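Local coordinates for Trypsin/factor XIIA inhibitor (PDB 1BEA), which inhibits mammalian trypsin and, as a specific inhibitor, activated Hageman factor (factor XIIa), being a secreted cereal-type serine protease inhibitor from maize, at residues T97-A102 against L106-G111; S26-I31 against P84-E89; E103-L106 against V112-C115; V24-R27 against G32-L35. One frame throughout, in Å; residues are numbered along the deposited sequence.

Overall arrangement
The four contacts fall into two pairs on the helical chain. Interactions 1 and 3 have centres about 1 Å apart, share Leu-106 and organise the loops after helix 88-95; Leu-98 O and Cys-104 N, 2.7 Å apart, probably form a hydrogen bond between them. Interactions 2 and 4, centres about 10 Å apart, both start from the end of helix 18-29 and share Ser-26 and Arg-27. Interaction 4 holds the protease-binding loop with Arg-34, whereas interaction 2 ties the same helix to the chain before helix 88-95. Between the pairs, with interactions 1 and 4 centred about 21 Å apart, Leu-98 CD2 touches Val-24 CG2 at 4.0 Å.

Interaction 1. Residues T97-A102 against L106-G111; sequences TLVTEA and LATISG
Val-99 and Leu-106 join two loop segments that follow helix 88-95 in the helical, disulfide-bonded fold of the cereal trypsin/alpha-amylase inhibitors. Val-99 is the third residue of a type I beta turn spanning Thr-97 to Thr-100. Its carbonyl oxygen accepts a hydrogen bond from Leu-106 N at 2.9 Å, with an N-H...O angle of 153°. The donor lies in the carbonyl plane on a lone pair, at a C=O...N angle of 144°.

Along the Val-99 side chain, CB sits 3.8 Å from Leu-106 O. At chi1 -58° CG1 is anti to the carbonyl carbon, and this methyl reaches across to Thr-108 CG2 at 4.2 Å, a loose methyl-to-methyl approach. The sulfur of Cys-115 rests against both branches, CG1 and CG2, and Leu-60 of helix 56-65 touches the buried Val-99.

Leu-106 turns its side chain to Leu-48 and Ala-49 of helix 37-49, so its backbone rather than its branch ends serves this contact. Thr-108 offers its methyl to Val-99 while OG1 shares its single proton between Val-112 O and Glu-114 O. Thr-108 also begins a second type I turn, closed by Gly-111 N to Thr-108 O at 2.8 Å.

Interaction 2. Residues S26-I31 against P84-E89; sequences SRTCGI and PGCPRE
Cys-29 and Cys-86 are joined by a disulfide, one of the five cross-links of this cereal inhibitor fold, which fastens the end of helix 18-29 to the chain just before helix 88-95. The covalent link accounts for most of the contact: SG of Cys-29 and SG of Cys-86 are 2.0 Å apart. A chi3 of -68° gives the bridge left-handed twist, and the CB atoms of Cys-29 and Cys-86 come within 3.6 Å. The two half-cystines are built differently. In Cys-29 the sulfur is anti to the carbonyl carbon, whereas the CB bond of Cys-86 points toward 26-31 and its sulfur is anti to the backbone nitrogen (chi1 -175°).

Non-bonded contacts come from Thr-28. Its carbonyl oxygen stands 3.7 Å from Cys-86 SG, and its OG1 is 3.8 Å from the same sulfur. That hydroxyl is already engaged by a hydrogen bond with Val-24 O one helical turn earlier, which fixes its rotation beside the bridge.

Backbone features frame both ends. Gly-30, with phi 81°, is the first residue to leave helical angles, and Pro-87 takes the N-cap position of helix 88-95. Where helix 18-29 gives out, Gly-30 N makes a weak hydrogen bond to Ser-26 O at 2.8 Å.

Interaction 3. Residues E103-L106 against V112-C115; sequences ECNL and VAEC
Leu-106 and Ala-113 bring the two backbones closest, their CA atoms 5.1 Å apart, and the carbonyl oxygen of Leu-106 receives a CA-H...O contact from Ala-113 CA at 3.3 Å, with 148° at the hydrogen. Ala-113 is the centre of an inverse gamma turn, closed by Glu-114 N donating to Val-112 O at 2.7 Å; its CB bond is directed toward 103-106.

That methyl meets two atoms: Leu-106 O at 3.6 Å and, more tightly, the ND2 of Asn-105 at 3.3 Å. Asn-105 has positive phi and a CB bond that leads away, yet CG anti to the backbone N (chi1 -161°) swings the amide back across the gap. The methyl then lies roughly on the prolongation of the CG-ND2 bond, while OD1 stays on the far side of the amide. This pair sits at the surface.

Disulfides secure both segments: Cys-104 is bonded to Cys-45 of helix 37-49, Cys-115 to Cys-57 of helix 56-65. Segment 112-115 belongs to the C-terminal propeptide region, still in place here. Cystines that tie the C-terminal loops to helices 37-49 and 56-65 belong to the disulfide-linked helical fold of the cereal trypsin/alpha-amylase inhibitors, in the prolamin clan.

Interaction 4. Residues V24-R27 against G32-L35; sequences VTSR and GPRL
The protease-binding loop of this cereal-type inhibitor leaves helix 18-29 and folds back on its last turns, with Gly-32 lying against Ser-26 and Thr-25. Target proteases cleave between Arg-34 and Leu-35, so Arg-34 is the P1 residue and the contact sits at the root of the inhibitory site.

The nearest pair of CA atoms is Ser-26 CA and Gly-32 CA, 4.8 Å apart. Gly-32 carries no side chain, and the hydroxyl of Ser-26 comes in over its CA, OG to CA 3.7 Å. Ser-26 OG also stands 4.2 Å from CD of Pro-33, at the ring corner next to the proline nitrogen. Its torsion, chi1 -76° with OG anti to the carbonyl carbon, brings the hydroxyl beside the helix backbone, where it hydrogen-bonds with Trp-22 O. Thr-25 OG1, 4.4 Å from Gly-32 CA, is held by Ile-31 O, which anchors the start of the loop to the helix.

A water supplies the polar bridge between the segments: it donates to Ser-26 OG at 3.3 Å and to Pro-33 O at 2.7 Å. Pro-33 also touches Leu-40 of helix 37-49, so the loop is braced between the two helices it connects. Beyond it, Arg-34 (phi -83°, psi 62°) is the centre of an inverse gamma turn. Its side chain makes no contact with 24-27, consistent with a residue offered to a protease. Across the turn Leu-35 N makes a weak hydrogen bond to Pro-33 O at 2.9 Å, the same oxygen that takes the water.

Interaction 1. Residues T97-A102 against L106-G111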
loop_
_atom_site.group_PDB
_atom_site.type_symbol
_atom_site.label_atom_id
_atom_site.label_comp_id
_atom_site.label_asym_id
_atom_site.label_seq_id
_atom_site.Cartn_x
_atom_site.Cartn_y
_atom_site.Cartn_z
ATOM N N THR A 97 2.494 1.780 -7.981
ATOM C CA THR A 97 2.934 0.732 -8.927
ATOM C C THR A 97 3.008 -0.653 -8.345
ATOM O O THR A 97 3.345 -1.618 -9.023
ATOM C CB THR A 97 4.359 1.010 -9.527
ATOM O OG1 THR A 97 5.360 0.427 -8.687
ATOM C CG2 THR A 97 4.625 2.489 -9.630
ATOM N N LEU A 98 2.675 -0.776 -7.084
ATOM C CA LEU A 98 2.832 -2.076 -6.479
ATOM C C LEU A 98 2.105 -3.215 -7.184
ATOM O O LEU A 98 2.698 -4.279 -7.344
ATOM C CB LEU A 98 2.458 -2.001 -4.994
ATOM C CG LEU A 98 3.621 -1.777 -4.008
ATOM C CD1 LEU A 98 4.942 -1.450 -4.685
ATOM C CD2 LEU A 98 3.218 -0.672 -3.087
ATOM N N VAL A 99 0.846 -3.022 -7.611
ATOM C CA VAL A 99 0.123 -4.122 -8.292
ATOM C C VAL A 99 0.705 -4.537 -9.649
ATOM O O VAL A 99 0.512 -5.672 -10.122
ATOM C CB VAL A 99 -1.372 -3.789 -8.557
ATOM C CG1 VAL A 99 -2.062 -3.486 -7.268
ATOM C CG2 VAL A 99 -1.497 -2.618 -9.531
ATOM N N THR A 100 1.391 -3.594 -10.272
ATOM C CA THR A 100 1.986 -3.790 -11.572
ATOM C C THR A 100 2.809 -5.028 -11.690
ATOM O O THR A 100 3.397 -5.472 -10.707
ATOM C CB THR A 100 2.845 -2.638 -11.870
ATOM O OG1 THR A 100 2.053 -1.480 -11.697
ATOM C CG2 THR A 100 3.356 -2.694 -13.293
ATOM N N GLU A 101 2.871 -5.580 -12.905
ATOM C CA GLU A 101 3.663 -6.787 -13.175
ATOM C C GLU A 101 5.145 -6.491 -12.980
ATOM O O GLU A 101 5.964 -7.408 -12.847
ATOM C CB GLU A 101 3.395 -7.311 -14.587
ATOM C CG GLU A 101 3.368 -6.255 -15.663
ATOM C CD GLU A 101 3.691 -6.831 -17.051
ATOM O OE1 GLU A 101 4.201 -7.980 -17.122
ATOM O OE2 GLU A 101 3.434 -6.135 -18.073
ATOM N N ALA A 102 5.479 -5.200 -12.962
ATOM C CA ALA A 102 6.859 -4.760 -12.711
ATOM C C ALA A 102 7.078 -5.055 -11.234
ATOM O O ALA A 102 8.146 -5.497 -10.809
ATOM C CB ALA A 102 6.983 -3.273 -12.953
ATOM N N LEU A 106 -0.300 -8.375 -9.495
ATOM C CA LEU A 106 -1.522 -8.946 -8.952
ATOM C C LEU A 106 -2.755 -8.341 -9.609
ATOM O O LEU A 106 -2.848 -7.124 -9.787
ATOM C CB LEU A 106 -1.585 -8.700 -7.450
ATOM C CG LEU A 106 -0.637 -9.570 -6.642
ATOM C CD1 LEU A 106 -0.327 -8.897 -5.318
ATOM C CD2 LEU A 106 -1.283 -10.933 -6.462
ATOM N N ALA A 107 -3.700 -9.213 -9.948
ATOM C CA ALA A 107 -4.947 -8.800 -10.575
ATOM C C ALA A 107 -5.855 -8.034 -9.582
ATOM O O ALA A 107 -5.871 -8.313 -8.381
ATOM C CB ALA A 107 -5.683 -10.058 -11.132
ATOM N N THR A 108 -6.612 -7.075 -10.091
ATOM C CA THR A 108 -7.516 -6.326 -9.259
ATOM C C THR A 108 -8.954 -6.558 -9.720
ATOM O O THR A 108 -9.303 -7.590 -10.298
ATOM C CB THR A 108 -7.184 -4.832 -9.327
ATOM O OG1 THR A 108 -7.422 -4.337 -10.659
ATOM C CG2 THR A 108 -5.748 -4.639 -8.980
ATOM N N ILE A 109 -9.796 -5.581 -9.453
ATOM C CA ILE A 109 -11.203 -5.689 -9.801
ATOM C C ILE A 109 -11.412 -5.798 -11.311
ATOM O O ILE A 109 -12.384 -6.394 -11.768
ATOM C CB ILE A 109 -11.972 -4.480 -9.255
ATOM C CG1 ILE A 109 -13.457 -4.654 -9.497
ATOM C CG2 ILE A 109 -11.492 -3.255 -9.892
ATOM C CD1 ILE A 109 -14.267 -3.844 -8.551
ATOM N N SER A 110 -10.495 -5.238 -12.080
ATOM C CA SER A 110 -10.618 -5.296 -13.521
ATOM C C SER A 110 -10.069 -6.634 -14.002
ATOM O O SER A 110 -10.203 -6.972 -15.181
ATOM C CB SER A 110 -9.812 -4.166 -14.163
ATOM O OG SER A 110 -8.439 -4.538 -14.165
ATOM N N GLY A 111 -9.466 -7.420 -13.116
ATOM C CA GLY A 111 -8.922 -8.679 -13.596
ATOM C C GLY A 111 -7.540 -8.479 -14.228
ATOM O O GLY A 111 -6.885 -9.449 -14.629
#

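Interaction 2. Residues S26-I31 against P84-E89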
loop_
_atom_site.group_PDB
_atom_site.type_symbol
_atom_site.label_atom_id
_atom_site.label_comp_id
_atom_site.label_asym_id
_atom_site.label_seq_id
_atom_site.Cartn_x
_atom_site.Cartn_y
_atom_site.Cartn_z
ATOM N N SER A 26 11.958 2.280 1.720
ATOM C CA SER A 26 13.287 1.786 1.500
ATOM C C SER A 26 13.772 2.435 0.240
ATOM O O SER A 26 14.821 3.083 0.232
ATOM C CB SER A 26 13.253 0.288 1.314
ATOM O OG SER A 26 13.077 -0.336 2.563
ATOM N N ARG A 27 12.965 2.281 -0.809
ATOM C CA ARG A 27 13.270 2.825 -2.133
ATOM C C ARG A 27 13.246 4.342 -2.299
ATOM O O ARG A 27 14.188 4.942 -2.789
ATOM C CB ARG A 27 12.346 2.200 -3.172
ATOM C CG ARG A 27 12.641 2.686 -4.572
ATOM C CD ARG A 27 12.234 1.664 -5.604
ATOM N NE ARG A 27 12.555 2.000 -7.004
ATOM C CZ ARG A 27 12.547 3.218 -7.559
ATOM N NH1 ARG A 27 12.248 4.313 -6.869
ATOM N NH2 ARG A 27 12.823 3.340 -8.852
ATOM N N THR A 28 12.175 4.987 -1.895
ATOM C CA THR A 28 12.096 6.424 -2.079
ATOM C C THR A 28 12.836 7.239 -1.033
ATOM O O THR A 28 13.455 8.250 -1.363
ATOM C CB THR A 28 10.655 6.846 -2.106
ATOM O OG1 THR A 28 10.086 6.663 -0.797
ATOM C CG2 THR A 28 9.907 5.993 -3.140
ATOM N N CYS A 29 12.773 6.806 0.217
ATOM C CA CYS A 29 13.452 7.536 1.252
ATOM C C CYS A 29 14.770 6.945 1.661
ATOM O O CYS A 29 15.537 7.643 2.335
ATOM C CB CYS A 29 12.615 7.618 2.506
ATOM S SG CYS A 29 10.938 8.174 2.219
ATOM N N GLY A 30 15.053 5.692 1.311
ATOM C CA GLY A 30 16.327 5.114 1.741
ATOM C C GLY A 30 16.309 4.600 3.197
ATOM O O GLY A 30 17.344 4.309 3.772
ATOM N N ILE A 31 15.130 4.496 3.804
ATOM C CA ILE A 31 15.056 3.965 5.142
ATOM C C ILE A 31 14.034 2.833 5.243
ATOM O O ILE A 31 12.937 2.872 4.668
ATOM C CB ILE A 31 14.727 5.042 6.202
ATOM C CG1 ILE A 31 13.285 5.464 6.029
ATOM C CG2 ILE A 31 15.776 6.231 6.163
ATOM C CD1 ILE A 31 12.411 4.803 7.021
ATOM N N PRO A 84 12.020 13.008 7.020
ATOM C CA PRO A 84 13.063 13.990 6.746
ATOM C C PRO A 84 13.586 13.808 5.337
ATOM O O PRO A 84 13.920 12.699 4.954
ATOM C CB PRO A 84 14.115 13.679 7.789
ATOM C CG PRO A 84 13.333 13.195 8.931
ATOM C CD PRO A 84 12.148 12.440 8.374
ATOM N N GLY A 85 13.617 14.884 4.554
ATOM C CA GLY A 85 14.128 14.801 3.196
ATOM C C GLY A 85 13.588 13.695 2.297
ATOM O O GLY A 85 14.352 13.091 1.531
ATOM N N CYS A 86 12.275 13.453 2.383
ATOM C CA CYS A 86 11.579 12.444 1.576
ATOM C C CYS A 86 10.094 12.764 1.615
ATOM O O CYS A 86 9.305 12.176 2.367
ATOM C CB CYS A 86 11.814 11.060 2.128
ATOM S SG CYS A 86 11.061 9.838 1.046
ATOM N N PRO A 87 9.695 13.731 0.800
ATOM C CA PRO A 87 8.293 14.145 0.744
ATOM C C PRO A 87 7.316 13.039 0.375
ATOM O O PRO A 87 7.586 12.176 -0.476
ATOM C CB PRO A 87 8.292 15.286 -0.275
ATOM C CG PRO A 87 9.528 15.098 -1.065
ATOM C CD PRO A 87 10.537 14.471 -0.152
ATOM N N ARG A 88 6.154 13.111 1.013
ATOM C CA ARG A 88 5.076 12.156 0.806
ATOM C C ARG A 88 4.751 11.938 -0.665
ATOM O O ARG A 88 4.456 10.821 -1.070
ATOM C CB ARG A 88 3.863 12.626 1.593
ATOM C CG ARG A 88 2.629 12.753 0.828
ATOM C CD ARG A 88 1.480 12.911 1.765
ATOM N NE ARG A 88 0.263 13.008 0.978
ATOM C CZ ARG A 88 -0.444 11.958 0.616
ATOM N NH1 ARG A 88 -0.072 10.729 0.968
ATOM N NH2 ARG A 88 -1.509 12.149 -0.126
ATOM N N GLU A 89 4.870 12.992 -1.470
ATOM C CA GLU A 89 4.608 12.901 -2.906
ATOM C C GLU A 89 5.567 11.949 -3.616
ATOM O O GLU A 89 5.232 11.314 -4.635
ATOM C CB GLU A 89 4.694 14.289 -3.563
ATOM C CG GLU A 89 5.527 15.307 -2.796
ATOM C CD GLU A 89 4.732 16.035 -1.712
ATOM O OE1 GLU A 89 3.562 16.419 -1.952
ATOM O OE2 GLU A 89 5.277 16.232 -0.605
#

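Interaction 3. Residues E103-L106 against V112-C115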
loop_
_atom_site.group_PDB
_atom_site.type_symbol
_atom_site.label_atom_id
_atom_site.label_comp_id
_atom_site.label_asym_id
_atom_site.label_seq_id
_atom_site.Cartn_x
_atom_site.Cartn_y
_atom_site.Cartn_z
ATOM N N GLU A 103 6.031 -4.840 -10.450
ATOM C CA GLU A 103 6.141 -5.093 -9.038
ATOM C C GLU A 103 5.498 -6.407 -8.611
ATOM O O GLU A 103 6.013 -7.450 -8.920
ATOM C CB GLU A 103 5.583 -3.896 -8.290
ATOM C CG GLU A 103 6.347 -2.596 -8.592
ATOM C CD GLU A 103 7.782 -2.624 -8.062
ATOM O OE1 GLU A 103 8.060 -3.358 -7.079
ATOM O OE2 GLU A 103 8.640 -1.906 -8.622
ATOM N N CYS A 104 4.365 -6.386 -7.919
ATOM C CA CYS A 104 3.782 -7.646 -7.432
ATOM C C CYS A 104 3.014 -8.450 -8.451
ATOM O O CYS A 104 2.772 -9.635 -8.257
ATOM C CB CYS A 104 2.858 -7.377 -6.229
ATOM S SG CYS A 104 3.688 -6.792 -4.712
ATOM N N ASN A 105 2.623 -7.801 -9.535
ATOM C CA ASN A 105 1.835 -8.432 -10.594
ATOM C C ASN A 105 0.599 -9.153 -10.078
ATOM O O ASN A 105 0.447 -10.374 -10.228
ATOM C CB ASN A 105 2.658 -9.407 -11.406
ATOM C CG ASN A 105 2.018 -9.686 -12.728
ATOM O OD1 ASN A 105 2.384 -10.615 -13.417
ATOM N ND2 ASN A 105 1.041 -8.863 -13.095
ATOM N N LEU A 106 -0.300 -8.375 -9.495
ATOM C CA LEU A 106 -1.522 -8.946 -8.952
ATOM C C LEU A 106 -2.755 -8.341 -9.609
ATOM O O LEU A 106 -2.848 -7.124 -9.787
ATOM C CB LEU A 106 -1.585 -8.700 -7.450
ATOM C CG LEU A 106 -0.637 -9.570 -6.642
ATOM C CD1 LEU A 106 -0.327 -8.897 -5.318
ATOM C CD2 LEU A 106 -1.283 -10.933 -6.462
ATOM N N VAL A 112 -7.078 -7.230 -14.308
ATOM C CA VAL A 112 -5.752 -6.927 -14.864
ATOM C C VAL A 112 -4.911 -6.247 -13.757
ATOM O O VAL A 112 -5.467 -5.580 -12.876
ATOM C CB VAL A 112 -5.866 -5.991 -16.095
ATOM C CG1 VAL A 112 -4.515 -5.494 -16.535
ATOM C CG2 VAL A 112 -6.452 -6.737 -17.229
ATOM N N ALA A 113 -3.593 -6.417 -13.832
ATOM C CA ALA A 113 -2.655 -5.869 -12.856
ATOM C C ALA A 113 -2.484 -4.372 -12.898
ATOM O O ALA A 113 -1.406 -3.874 -13.148
ATOM C CB ALA A 113 -1.289 -6.539 -13.012
ATOM N N GLU A 114 -3.549 -3.636 -12.678
ATOM C CA GLU A 114 -3.386 -2.214 -12.641
ATOM C C GLU A 114 -4.522 -1.555 -11.929
ATOM O O GLU A 114 -5.646 -2.069 -11.935
ATOM C CB GLU A 114 -3.271 -1.636 -14.030
ATOM C CG GLU A 114 -4.599 -1.157 -14.553
ATOM C CD GLU A 114 -4.590 -1.062 -16.056
ATOM O OE1 GLU A 114 -3.485 -1.240 -16.630
ATOM O OE2 GLU A 114 -5.668 -0.815 -16.658
ATOM N N CYS A 115 -4.181 -0.409 -11.335
ATOM C CA CYS A 115 -5.069 0.451 -10.548
ATOM C C CYS A 115 -5.065 1.829 -11.163
ATOM O O CYS A 115 -4.412 2.741 -10.685
ATOM C CB CYS A 115 -4.559 0.554 -9.116
ATOM S SG CYS A 115 -4.731 -1.014 -8.224
#

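Interaction 4. Residues V24-R27 against G32-L35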
loop_
_atom_site.group_PDB
_atom_site.type_symbol
_atom_site.label_atom_id
_atom_site.label_comp_id
_atom_site.label_asym_id
_atom_site.label_seq_id
_atom_site.Cartn_x
_atom_site.Cartn_y
_atom_site.Cartn_z
ATOM N N VAL A 24 8.242 0.620 0.362
ATOM C CA VAL A 24 8.153 1.889 -0.302
ATOM C C VAL A 24 9.137 2.914 0.244
ATOM O O VAL A 24 9.717 3.666 -0.540
ATOM C CB VAL A 24 6.742 2.476 -0.191
ATOM C CG1 VAL A 24 6.745 3.936 -0.567
ATOM C CG2 VAL A 24 5.810 1.720 -1.108
ATOM N N THR A 25 9.329 2.980 1.564
ATOM C CA THR A 25 10.268 3.970 2.119
ATOM C C THR A 25 11.741 3.579 1.894
ATOM O O THR A 25 12.665 4.437 1.883
ATOM C CB THR A 25 10.059 4.198 3.631
ATOM O OG1 THR A 25 10.179 2.958 4.338
ATOM C CG2 THR A 25 8.739 4.776 3.877
ATOM N N SER A 26 11.958 2.280 1.720
ATOM C CA SER A 26 13.287 1.786 1.500
ATOM C C SER A 26 13.772 2.435 0.240
ATOM O O SER A 26 14.821 3.083 0.232
ATOM C CB SER A 26 13.253 0.288 1.314
ATOM O OG SER A 26 13.077 -0.336 2.563
ATOM N N ARG A 27 12.965 2.281 -0.809
ATOM C CA ARG A 27 13.270 2.825 -2.133
ATOM C C ARG A 27 13.246 4.342 -2.299
ATOM O O ARG A 27 14.188 4.942 -2.789
ATOM C CB ARG A 27 12.346 2.200 -3.172
ATOM C CG ARG A 27 12.641 2.686 -4.572
ATOM C CD ARG A 27 12.234 1.664 -5.604
ATOM N NE ARG A 27 12.555 2.000 -7.004
ATOM C CZ ARG A 27 12.547 3.218 -7.559
ATOM N NH1 ARG A 27 12.248 4.313 -6.869
ATOM N NH2 ARG A 27 12.823 3.340 -8.852
ATOM N N GLY A 32 14.407 1.797 5.971
ATOM C CA GLY A 32 13.500 0.682 6.125
ATOM C C GLY A 32 14.212 -0.368 6.953
ATOM O O GLY A 32 15.283 -0.108 7.529
ATOM N N PRO A 33 13.637 -1.572 7.034
ATOM C CA PRO A 33 14.222 -2.675 7.805
ATOM C C PRO A 33 15.455 -3.228 7.156
ATOM O O PRO A 33 15.667 -3.023 5.979
ATOM C CB PRO A 33 13.100 -3.708 7.880
ATOM C CG PRO A 33 12.180 -3.396 6.735
ATOM C CD PRO A 33 12.342 -1.927 6.416
ATOM N N ARG A 34 16.287 -3.912 7.934
ATOM C CA ARG A 34 17.530 -4.493 7.416
ATOM C C ARG A 34 17.253 -5.845 6.763
ATOM O O ARG A 34 17.750 -6.874 7.189
ATOM C CB ARG A 34 18.567 -4.646 8.553
ATOM C CG ARG A 34 19.000 -3.322 9.191
ATOM C CD ARG A 34 20.264 -3.478 10.023
ATOM N NE ARG A 34 21.468 -3.282 9.222
ATOM C CZ ARG A 34 22.145 -2.137 9.154
ATOM N NH1 ARG A 34 21.739 -1.076 9.839
ATOM N NH2 ARG A 34 23.234 -2.055 8.398
ATOM N N LEU A 35 16.443 -5.836 5.720
ATOM C CA LEU A 35 16.109 -7.067 5.049
ATOM C C LEU A 35 16.478 -6.909 3.613
ATOM O O LEU A 35 16.380 -5.825 3.073
ATOM C CB LEU A 35 14.612 -7.296 5.136
ATOM C CG LEU A 35 14.072 -8.507 5.872
ATOM C CD1 LEU A 35 15.163 -9.116 6.750
ATOM C CD2 LEU A 35 12.885 -8.070 6.693
HETATM O O HOH W 1 15.932 -1.301 3.907
#